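Local coordinates for hypothetical protein (Clostridium sporogenes ATCC 15579, PDB 4QRK) that is of unknown function but folds as a right-handed beta-helix and is thought to act in cell adhesion, at residues K148-L162 with I204-K218. Numbering follows the deposited sequence.
Sequences KVNIEGGVGEATVYL and IEVNIEAGVGAINIK. With CA (calcium ion), chain B.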
ATOM      1  N   LYS A 148      -2.976  11.756  -1.369  1.00 23.55           N
ATOM      2  CA  LYS A 148      -3.316  11.596   0.030  1.00 28.51           C
ATOM      3  C   LYS A 148      -2.878  10.197   0.441  1.00 30.32           C
ATOM      4  O   LYS A 148      -3.248   9.231  -0.197  1.00 26.09           O
ATOM      5  CB  LYS A 148      -4.834  11.770   0.183  1.00 36.10           C
ATOM      6  CG  LYS A 148      -5.314  11.976   1.576  1.00 49.99           C
ATOM      7  CD  LYS A 148      -6.029  13.323   1.717  1.00 71.11           C
ATOM      8  CE  LYS A 148      -6.234  13.730   3.194  1.00 74.70           C
ATOM      9  NZ  LYS A 148      -4.967  14.169   3.893  1.00 69.72           N
ATOM     10  N   VAL A 149      -2.064  10.097   1.484  1.00 26.01           N
ATOM     11  CA  VAL A 149      -1.614   8.816   1.998  1.00 27.18           C
ATOM     12  C   VAL A 149      -1.915   8.697   3.475  1.00 30.53           C
ATOM     13  O   VAL A 149      -1.507   9.543   4.265  1.00 25.28           O
ATOM     14  CB  VAL A 149      -0.108   8.617   1.777  1.00 27.85           C
ATOM     15  CG1 VAL A 149       0.376   7.304   2.385  1.00 27.79           C
ATOM     16  CG2 VAL A 149       0.211   8.655   0.296  1.00 33.10           C
ATOM     17  N   ASN A 150      -2.626   7.640   3.846  1.00 23.73           N
ATOM     18  CA  ASN A 150      -2.929   7.365   5.257  1.00 24.91           C
ATOM     19  C   ASN A 150      -2.441   5.976   5.631  1.00 30.18           C
ATOM     20  O   ASN A 150      -2.841   4.991   5.006  1.00 26.33           O
ATOM     21  CB  ASN A 150      -4.437   7.482   5.528  1.00 23.08           C
ATOM     22  CG  ASN A 150      -5.007   8.853   5.094  1.00 46.79           C
ATOM     23  OD1 ASN A 150      -4.677   9.877   5.689  1.00 49.28           O
ATOM     24  ND2 ASN A 150      -5.827   8.870   4.035  1.00 52.57           N
ATOM     25  N   ILE A 151      -1.582   5.893   6.652  1.00 28.39           N
ATOM     26  CA  ILE A 151      -1.039   4.585   7.069  1.00 25.20           C
ATOM     27  C   ILE A 151      -1.254   4.392   8.564  1.00 24.90           C
ATOM     28  O   ILE A 151      -0.904   5.234   9.370  1.00 27.65           O
ATOM     29  CB  ILE A 151       0.481   4.478   6.759  1.00 32.15           C
ATOM     30  CG1 ILE A 151       0.743   4.633   5.262  1.00 27.81           C
ATOM     31  CG2 ILE A 151       0.993   3.146   7.174  1.00 27.07           C
ATOM     32  CD1 ILE A 151       2.147   4.972   4.915  1.00 33.99           C
ATOM     33  N   GLU A 152      -1.854   3.277   8.927  1.00 27.21           N
ATOM     34  CA  GLU A 152      -2.124   3.016  10.327  1.00 26.35           C
ATOM     35  C   GLU A 152      -1.708   1.576  10.669  1.00 31.50           C
ATOM     36  O   GLU A 152      -2.196   0.616  10.060  1.00 35.05           O
ATOM     37  CB  GLU A 152      -3.605   3.296  10.599  1.00 27.61           C
ATOM     38  CG  GLU A 152      -3.978   3.161  12.053  1.00 49.59           C
ATOM     39  CD  GLU A 152      -5.435   3.472  12.320  1.00 52.94           C
ATOM     40  OE1 GLU A 152      -6.225   3.555  11.341  1.00 66.01           O
ATOM     41  OE2 GLU A 152      -5.777   3.630  13.521  1.00 54.66           O
ATOM     42  N   GLY A 153      -0.789   1.445  11.628  1.00 26.14           N
ATOM     43  CA  GLY A 153      -0.218   0.175  12.013  1.00 26.45           C
ATOM     44  C   GLY A 153      -0.436  -0.070  13.491  1.00 27.83           C
ATOM     45  O   GLY A 153      -0.481   0.858  14.288  1.00 33.29           O
ATOM     46  N   GLY A 154      -0.594  -1.329  13.849  1.00 23.30           N
ATOM     47  CA  GLY A 154      -0.763  -1.719  15.228  1.00 22.73           C
ATOM     48  C   GLY A 154       0.606  -1.899  15.842  1.00 26.69           C
ATOM     49  O   GLY A 154       1.083  -1.051  16.580  1.00 25.59           O
ATOM     50  N   VAL A 155       1.224  -3.027  15.533  1.00 23.95           N
ATOM     51  CA  VAL A 155       2.557  -3.319  16.016  1.00 22.28           C
ATOM     52  C   VAL A 155       3.441  -3.595  14.793  1.00 26.67           C
ATOM     53  O   VAL A 155       3.139  -4.448  13.932  1.00 24.03           O
ATOM     54  CB  VAL A 155       2.567  -4.557  16.974  1.00 25.56           C
ATOM     55  CG1 VAL A 155       4.002  -4.969  17.324  1.00 28.71           C
ATOM     56  CG2 VAL A 155       1.782  -4.261  18.216  1.00 26.58           C
ATOM     57  N   GLY A 156       4.553  -2.892  14.709  1.00 25.86           N
ATOM     58  CA  GLY A 156       5.475  -3.120  13.621  1.00 24.24           C
ATOM     59  C   GLY A 156       6.051  -1.824  13.111  1.00 36.39           C
ATOM     60  O   GLY A 156       5.804  -0.753  13.646  1.00 43.70           O
ATOM     61  N   GLU A 157       6.803  -1.942  12.038  1.00 27.36           N
ATOM     62  CA  GLU A 157       7.540  -0.833  11.436  1.00 30.46           C
ATOM     63  C   GLU A 157       6.888  -0.411  10.141  1.00 32.51           C
ATOM     64  O   GLU A 157       6.317  -1.242   9.426  1.00 30.40           O
ATOM     65  CB  GLU A 157       8.960  -1.344  11.109  1.00 36.81           C
ATOM     66  CG  GLU A 157      10.018  -0.277  10.897  1.00 57.67           C
ATOM     67  CD  GLU A 157      11.460  -0.812  11.114  1.00 76.47           C
ATOM     68  OE1 GLU A 157      11.647  -2.054  11.086  1.00 86.23           O
ATOM     69  OE2 GLU A 157      12.395   0.004  11.321  1.00 61.53           O
ATOM     70  N   ALA A 158       6.993   0.877   9.828  1.00 28.53           N
ATOM     71  CA  ALA A 158       6.551   1.402   8.544  1.00 24.15           C
ATOM     72  C   ALA A 158       7.698   2.256   7.974  1.00 29.51           C
ATOM     73  O   ALA A 158       8.308   3.049   8.706  1.00 29.92           O
ATOM     74  CB  ALA A 158       5.289   2.232   8.732  1.00 27.98           C
ATOM     75  N   THR A 159       8.050   2.031   6.712  1.00 30.28           N
ATOM     76  CA  THR A 159       9.087   2.806   6.029  1.00 25.65           C
ATOM     77  C   THR A 159       8.523   3.342   4.749  1.00 27.71           C
ATOM     78  O   THR A 159       7.928   2.586   3.954  1.00 28.57           O
ATOM     79  CB  THR A 159      10.291   1.947   5.650  1.00 30.85           C
ATOM     80  OG1 THR A 159      10.889   1.447   6.826  1.00 30.92           O
ATOM     81  CG2 THR A 159      11.358   2.772   4.879  1.00 31.39           C
ATOM     82  N   VAL A 160       8.655   4.649   4.557  1.00 27.37           N
ATOM     83  CA  VAL A 160       8.088   5.297   3.397  1.00 26.32           C
ATOM     84  C   VAL A 160       9.149   6.137   2.684  1.00 31.66           C
ATOM     85  O   VAL A 160       9.843   6.919   3.336  1.00 28.94           O
ATOM     86  CB  VAL A 160       6.913   6.177   3.829  1.00 32.31           C
ATOM     87  CG1 VAL A 160       6.169   6.702   2.647  1.00 35.09           C
ATOM     88  CG2 VAL A 160       5.954   5.351   4.701  1.00 30.09           C
ATOM     89  N   TYR A 161       9.281   5.941   1.367  1.00 25.73           N
ATOM     90  CA  TYR A 161      10.154   6.749   0.522  1.00 29.98           C
ATOM     91  C   TYR A 161       9.329   7.781  -0.235  1.00 32.31           C
ATOM     92  O   TYR A 161       8.375   7.444  -0.903  1.00 28.33           O
ATOM     93  CB  TYR A 161      10.959   5.881  -0.467  1.00 30.40           C
ATOM     94  CG  TYR A 161      11.816   4.836   0.240  1.00 28.68           C
ATOM     95  CD1 TYR A 161      13.091   5.132   0.685  1.00 37.50           C
ATOM     96  CD2 TYR A 161      11.314   3.548   0.471  1.00 34.85           C
ATOM     97  CE1 TYR A 161      13.852   4.165   1.359  1.00 40.45           C
ATOM     98  CE2 TYR A 161      12.047   2.594   1.143  1.00 39.73           C
ATOM     99  CZ  TYR A 161      13.306   2.904   1.579  1.00 47.25           C
ATOM    100  OH  TYR A 161      13.987   1.926   2.229  1.00 55.21           O
ATOM    101  N   LEU A 162       9.739   9.039  -0.142  1.00 28.56           N
ATOM    102  CA  LEU A 162       8.981  10.165  -0.670  1.00 28.48           C
ATOM    103  C   LEU A 162       9.824  10.955  -1.670  1.00 31.73           C
ATOM    104  O   LEU A 162      11.046  10.904  -1.654  1.00 30.70           O
ATOM    105  CB  LEU A 162       8.529  11.053   0.502  1.00 31.12           C
ATOM    106  CG  LEU A 162       7.501  10.313   1.353  1.00 33.36           C
ATOM    107  CD1 LEU A 162       7.447  10.791   2.774  1.00 37.32           C
ATOM    108  CD2 LEU A 162       6.154  10.397   0.733  1.00 30.58           C
ATOM    109  N   ILE A 204       2.117  15.683  -1.647  1.00 28.12           N
ATOM    110  CA  ILE A 204       1.689  14.475  -0.947  1.00 26.38           C
ATOM    111  C   ILE A 204       1.477  14.801   0.520  1.00 24.69           C
ATOM    112  O   ILE A 204       2.385  15.304   1.198  1.00 29.54           O
ATOM    113  CB  ILE A 204       2.713  13.311  -1.040  1.00 31.04           C
ATOM    114  CG1 ILE A 204       3.309  13.257  -2.427  1.00 29.83           C
ATOM    115  CG2 ILE A 204       2.012  11.997  -0.644  1.00 30.18           C
ATOM    116  CD1 ILE A 204       4.222  12.021  -2.740  1.00 35.39           C
ATOM    117  N   GLU A 205       0.256  14.562   0.995  1.00 29.15           N
ATOM    118  CA  GLU A 205      -0.085  14.761   2.399  1.00 30.56           C
ATOM    119  C   GLU A 205      -0.084  13.367   2.979  1.00 30.50           C
ATOM    120  O   GLU A 205      -0.814  12.506   2.501  1.00 31.67           O
ATOM    121  CB  GLU A 205      -1.483  15.379   2.570  1.00 29.73           C
ATOM    122  CG  GLU A 205      -1.634  16.829   1.994  1.00 44.47           C
ATOM    123  CD  GLU A 205      -1.055  17.914   2.868  1.00 54.01           C
ATOM    124  OE1 GLU A 205      -0.692  17.636   4.037  1.00 65.94           O
ATOM    125  OE2 GLU A 205      -0.974  19.067   2.381  1.00 54.25           O
ATOM    126  N   VAL A 206       0.740  13.136   3.985  1.00 30.32           N
ATOM    127  CA  VAL A 206       0.891  11.790   4.541  1.00 24.30           C
ATOM    128  C   VAL A 206       0.571  11.799   6.023  1.00 27.80           C
ATOM    129  O   VAL A 206       1.133  12.585   6.782  1.00 33.52           O
ATOM    130  CB  VAL A 206       2.335  11.262   4.309  1.00 30.67           C
ATOM    131  CG1 VAL A 206       2.446   9.842   4.751  1.00 25.54           C
ATOM    132  CG2 VAL A 206       2.721  11.342   2.846  1.00 28.68           C
ATOM    133  N   ASN A 207      -0.372  10.963   6.431  1.00 26.57           N
ATOM    134  CA  ASN A 207      -0.605  10.689   7.831  0.50 26.65           C
ATOM    135  C   ASN A 207      -0.155   9.262   8.152  1.00 27.43           C
ATOM    136  O   ASN A 207      -0.583   8.325   7.486  1.00 24.46           O
ATOM    137  CB  ASN A 207      -2.081  10.925   8.142  0.50 30.14           C
ATOM    138  CG  ASN A 207      -2.452  12.395   8.071  0.50 38.50           C
ATOM    139  OD1 ASN A 207      -2.787  12.925   7.009  0.50 47.44           O
ATOM    140  ND2 ASN A 207      -2.367  13.066   9.204  0.50 30.34           N
ATOM    141  N   ILE A 208       0.730   9.111   9.140  1.00 26.78           N
ATOM    142  CA  ILE A 208       1.226   7.779   9.531  1.00 24.38           C
ATOM    143  C   ILE A 208       1.059   7.636  11.023  1.00 28.22           C
ATOM    144  O   ILE A 208       1.465   8.522  11.780  1.00 26.02           O
ATOM    145  CB  ILE A 208       2.734   7.563   9.260  1.00 28.00           C
ATOM    146  CG1 ILE A 208       3.095   7.926   7.827  1.00 33.01           C
ATOM    147  CG2 ILE A 208       3.102   6.057   9.477  1.00 29.00           C
ATOM    148  CD1 ILE A 208       4.574   7.800   7.503  1.00 33.35           C
ATOM    149  N   GLU A 209       0.441   6.541  11.435  1.00 25.85           N
ATOM    150  CA  GLU A 209       0.226   6.267  12.847  1.00 26.19           C
ATOM    151  C   GLU A 209       0.765   4.878  13.103  1.00 32.53           C
ATOM    152  O   GLU A 209       0.506   3.942  12.333  1.00 28.73           O
ATOM    153  CB  GLU A 209      -1.262   6.269  13.205  1.00 32.14           C
ATOM    154  CG  GLU A 209      -1.995   7.595  13.011  1.00 46.80           C
ATOM    155  CD  GLU A 209      -3.488   7.484  13.362  1.00 63.15           C
ATOM    156  OE1 GLU A 209      -4.246   6.822  12.616  1.00 66.69           O
ATOM    157  OE2 GLU A 209      -3.901   8.048  14.395  1.00 82.69           O
ATOM    158  N   ALA A 210       1.499   4.731  14.185  1.00 27.71           N
ATOM    159  CA  ALA A 210       1.986   3.413  14.587  1.00 28.50           C
ATOM    160  C   ALA A 210       1.717   3.254  16.067  1.00 29.55           C
ATOM    161  O   ALA A 210       2.047   4.116  16.852  1.00 32.05           O
ATOM    162  CB  ALA A 210       3.473   3.269  14.303  1.00 30.07           C
ATOM    163  N   GLY A 211       1.128   2.147  16.459  1.00 21.23           N
ATOM    164  CA  GLY A 211       0.917   1.903  17.885  1.00 22.16           C
ATOM    165  C   GLY A 211       2.243   1.666  18.579  1.00 22.19           C
ATOM    166  O   GLY A 211       2.700   2.467  19.377  1.00 27.55           O
ATOM    167  N   VAL A 212       2.839   0.525  18.292  1.00 27.69           N
ATOM    168  CA  VAL A 212       4.162   0.205  18.787  1.00 20.45           C
ATOM    169  C   VAL A 212       5.036  -0.112  17.587  1.00 26.95           C
ATOM    170  O   VAL A 212       4.799  -1.094  16.838  1.00 27.71           O
ATOM    171  CB  VAL A 212       4.115  -1.048  19.706  1.00 30.40           C
ATOM    172  CG1 VAL A 212       5.492  -1.470  20.091  1.00 28.23           C
ATOM    173  CG2 VAL A 212       3.297  -0.749  20.949  1.00 26.17           C
ATOM    174  N   GLY A 213       6.064   0.684  17.401  1.00 31.88           N
ATOM    175  CA  GLY A 213       6.989   0.440  16.305  1.00 36.48           C
ATOM    176  C   GLY A 213       7.581   1.710  15.762  1.00 37.71           C
ATOM    177  O   GLY A 213       7.320   2.789  16.244  1.00 35.47           O
ATOM    178  N   ALA A 214       8.413   1.569  14.755  1.00 29.89           N
ATOM    179  CA  ALA A 214       9.166   2.698  14.225  1.00 31.94           C
ATOM    180  C   ALA A 214       8.506   3.208  12.952  1.00 29.82           C
ATOM    181  O   ALA A 214       7.917   2.439  12.188  1.00 26.04           O
ATOM    182  CB  ALA A 214      10.568   2.233  13.925  1.00 35.16           C
ATOM    183  N   ILE A 215       8.616   4.497  12.727  1.00 25.47           N
ATOM    184  CA  ILE A 215       8.243   5.094  11.487  1.00 24.27           C
ATOM    185  C   ILE A 215       9.484   5.703  10.869  1.00 31.39           C
ATOM    186  O   ILE A 215      10.114   6.602  11.455  1.00 31.84           O
ATOM    187  CB  ILE A 215       7.215   6.196  11.721  1.00 25.24           C
ATOM    188  CG1 ILE A 215       5.940   5.596  12.274  1.00 29.12           C
ATOM    189  CG2 ILE A 215       6.936   6.956  10.421  1.00 26.86           C
ATOM    190  CD1 ILE A 215       4.957   6.650  12.798  1.00 30.73           C
ATOM    191  N   ASN A 216       9.831   5.215   9.685  1.00 24.92           N
ATOM    192  CA  ASN A 216      11.017   5.677   8.980  1.00 29.66           C
ATOM    193  C   ASN A 216      10.612   6.412   7.748  1.00 34.32           C
ATOM    194  O   ASN A 216       9.987   5.834   6.878  1.00 30.01           O
ATOM    195  CB  ASN A 216      11.856   4.487   8.573  1.00 30.24           C
ATOM    196  CG  ASN A 216      12.262   3.636   9.762  1.00 30.48           C
ATOM    197  OD1 ASN A 216      12.876   4.119  10.690  1.00 34.92           O
ATOM    198  ND2 ASN A 216      11.873   2.391   9.749  1.00 32.07           N
ATOM    199  N   ILE A 217      10.917   7.698   7.681  1.00 25.47           N
ATOM    200  CA  ILE A 217      10.610   8.445   6.470  1.00 25.34           C
ATOM    201  C   ILE A 217      11.872   8.958   5.813  1.00 35.62           C
ATOM    202  O   ILE A 217      12.763   9.490   6.479  1.00 33.15           O
ATOM    203  CB  ILE A 217       9.592   9.613   6.720  1.00 36.61           C
ATOM    204  CG1 ILE A 217       9.952  10.443   7.914  1.00 48.18           C
ATOM    205  CG2 ILE A 217       8.204   9.056   6.987  1.00 37.95           C
ATOM    206  CD1 ILE A 217       9.140  11.712   7.974  1.00 52.64           C
ATOM    207  N   LYS A 218      11.915   8.808   4.495  1.00 32.51           N
ATOM    208  CA  LYS A 218      13.137   8.991   3.713  1.00 37.10           C
ATOM    209  C   LYS A 218      12.802   9.684   2.394  1.00 33.02           C
ATOM    210  O   LYS A 218      11.741   9.462   1.834  1.00 31.03           O
ATOM    211  CB  LYS A 218      13.768   7.623   3.414  1.00 38.11           C
ATOM    212  CG  LYS A 218      14.358   6.908   4.621  1.00 51.49           C
ATOM    213  CD  LYS A 218      14.434   5.393   4.392  1.00 60.86           C
ATOM    214  CE  LYS A 218      15.431   4.674   5.317  1.00 64.05           C
ATOM    215  NZ  LYS A 218      15.458   5.212   6.711  1.00 72.08           N
TER
HETATM  216 CA    CA B 300      -8.516   4.126  12.734  1.00 71.15          CA
HETATM  217  O   HOH W   1      -3.255  12.196   4.468  1.00 41.77           O
HETATM  218  O   HOH W   2      -3.386   7.194   9.645  1.00 41.83           O
HETATM  219  O   HOH W   3       4.967   1.511  12.148  1.00 49.35           O
HETATM  220  O   HOH W   4      -7.015   6.384  13.145  1.00 51.18           O
HETATM  221  O   HOH W   5     -10.678   3.423  13.894  1.00 58.88           O
HETATM  222  O   HOH W   6      -9.012   6.070  11.513  1.00 62.39           O
HETATM  223  O   HOH W   7      -8.307   4.450  15.299  1.00 46.53           O
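Val149 and Val206 pair in parallel, and the match continues through Val155 with Val212 to Tyr161 with Lys218: 148-162 and 204-218 are stacked rungs of a right-handed beta-helix. Both segments turn the same corner together, so each contributes one strand to each of two facing sheets. Main-chain bonds cross from rung to rung in both sheets, for example Asn207 N to Val149 O and Val160 N to Asn216 O. They persist through the bend, where Val212 N reaches Gly154 O at 2.9 Å and Gly156 N takes Val212 O. At the end of the bend, Gly156 O lies 3.4 Å from Val212 O, two acceptors that cannot bond each other; water 3 donates to Gly156 O and to Ala214 O, which also accepts from Ala158 N. Between the sheets the interior is apolar, with Val160 CG2 set against Ile208 CD1 and Leu162 CD2 against Val206 CG2.

Polar groups line the outer faces. Asn150 and Asn207 lie side by side, amide planes 27° apart, and water 1 sits by their OD1 atoms while accepting from Lys148 NZ at 2.7 Å; Asn150 ND2 is satisfied by Asn127 of the preceding rung. Glu152, extended with CG anti to the backbone N (chi1 -176°), offers both carboxylate oxygens to the calcium ion, OE1 at 2.7 Å. Glu209 joins this site through water: its OE1 accepts from water 4, a calcium ligand, and from water 2, which also donates to Ile151 O. On the other sheet, the Asn216 amide is used at both ends. OD1 accepts from Asn180, while ND2 donates in its own plane to Thr159 OG1 at 3.2 Å and to Glu157 OE2 at 2.9 Å, meeting that oxygen on its anti side, 33° out of the carboxylate plane.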